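Putative MCP-type signal transduction protein (Campylobacter jejuni subsp. jejuni serotype O:2, PDB 4WY9) is a chemoreceptor of the methyl-accepting type whose periplasmic tandem-PAS domain senses chemotactic signals, probably recognising ligands indirectly. Local coordinates at residues K229-K232 with D233-P236. Sequence-based numbering, arbitrary orientation.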
# COMPACT_ATOMS: atom_id res chain seq x y z
N LYS A 229 -5.43 10.05 8.24
CA LYS A 229 -6.71 10.67 8.45
C LYS A 229 -7.51 10.73 7.17
O LYS A 229 -6.96 10.61 6.07
CB LYS A 229 -6.55 12.06 9.10
CG LYS A 229 -5.85 11.98 10.46
CD LYS A 229 -5.73 13.32 11.15
CE LYS A 229 -5.22 13.17 12.60
NZ LYS A 229 -3.97 12.37 12.67
N ASN A 230 -8.82 10.94 7.31
CA ASN A 230 -9.66 11.15 6.14
C ASN A 230 -9.71 12.62 5.80
O ASN A 230 -10.08 13.45 6.64
CB ASN A 230 -11.06 10.59 6.37
CG ASN A 230 -11.80 10.35 5.09
OD1 ASN A 230 -12.02 11.28 4.31
ND2 ASN A 230 -12.05 9.10 4.78
N LEU A 231 -9.32 12.96 4.58
CA LEU A 231 -9.26 14.36 4.15
C LEU A 231 -10.62 15.02 4.30
O LEU A 231 -10.72 16.21 4.64
CB LEU A 231 -8.74 14.43 2.71
CG LEU A 231 -8.63 15.84 2.11
CD1 LEU A 231 -7.77 16.72 2.98
CD2 LEU A 231 -8.04 15.71 0.73
N LYS A 232 -11.69 14.26 4.11
CA LYS A 232 -13.04 14.83 4.21
C LYS A 232 -13.38 15.26 5.63
O LYS A 232 -14.17 16.17 5.83
CB LYS A 232 -14.07 13.85 3.66
CG LYS A 232 -13.77 13.42 2.24
CD LYS A 232 -14.86 12.56 1.63
CE LYS A 232 -14.90 11.19 2.30
NZ LYS A 232 -15.62 10.23 1.39
N ASP A 233 -12.81 14.57 6.62
CA ASP A 233 -13.05 14.91 8.01
C ASP A 233 -12.30 16.15 8.46
O ASP A 233 -12.78 16.92 9.30
CB ASP A 233 -12.67 13.75 8.92
CG ASP A 233 -13.51 12.53 8.73
OD1 ASP A 233 -14.69 12.65 8.34
OD2 ASP A 233 -12.99 11.41 9.00
N ILE A 234 -11.06 16.29 7.97
CA ILE A 234 -10.21 17.37 8.43
C ILE A 234 -10.34 18.63 7.60
O ILE A 234 -9.91 19.69 8.02
CB ILE A 234 -8.75 16.90 8.54
CG1 ILE A 234 -8.21 16.52 7.20
CG2 ILE A 234 -8.63 15.70 9.52
CD1 ILE A 234 -7.28 17.52 6.66
N ASN A 235 -10.99 18.51 6.45
CA ASN A 235 -11.19 19.67 5.56
C ASN A 235 -12.63 19.65 5.02
O ASN A 235 -12.85 19.39 3.85
CB ASN A 235 -10.18 19.70 4.42
CG ASN A 235 -10.26 20.97 3.63
OD1 ASN A 235 -10.55 22.04 4.19
ND2 ASN A 235 -9.99 20.89 2.32
N PRO A 236 -13.62 19.94 5.88
CA PRO A 236 -15.01 19.76 5.48
C PRO A 236 -15.63 20.92 4.71
O PRO A 236 -16.80 20.85 4.32
CB PRO A 236 -15.71 19.58 6.83
CG PRO A 236 -14.91 20.47 7.74
CD PRO A 236 -13.48 20.22 7.32
O HOH W 1 -10.17 11.04 9.82
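Asn-230 and Asp-233 meet at the start of the one-turn helix 231-234, where Asp-233 OD2 lies 3.4 Å from Asn-230 CB. The carbonyl O of Asn-230 takes two N-H groups: Asp-233 N at 3.0 Å, which sits well above the carbonyl plane, and Ile-234 N at 3.3 Å, close to the C=O axis. One residue on, Asn-235 N bonds to Leu-231 O at 2.9 Å.

Asparagine suits the N-cap because its short amide can fold back. With CG anti to the backbone N (chi1 -160°), OD1 accepts Lys-232 N at 3.0 Å, in the carbonyl plane and on a lone pair. The other end of the amide, ND2, bonds to Asp-215 O. Asp-233 works through water: its OD2 accepts a hydrogen bond from a water that in turn accepts from Asn-230 N, and its negative charge is probably favoured by the partial positive end of the helix.

Apolar contacts line another side. Leu-231 CD1 meets Ile-234 CD1 at 3.8 Å, the two side chains crossing at about a right angle, and Leu-231 also packs on Tyr-244 of helix 241-249. More loosely, Lys-229 lays its aliphatic CD 4.1 Å from Ile-234 CG2 while its NZ reaches Asn-225 O.

After Asn-235 leaves helical geometry, its OD1 accepts from Asn-237 ND2 and its ND2 bonds to Ile-258 O. Together these features make an asparagine N-capped single helical turn, in the connection between strands 218-220 and 253-258 of the second, five-stranded PAS-type sheet.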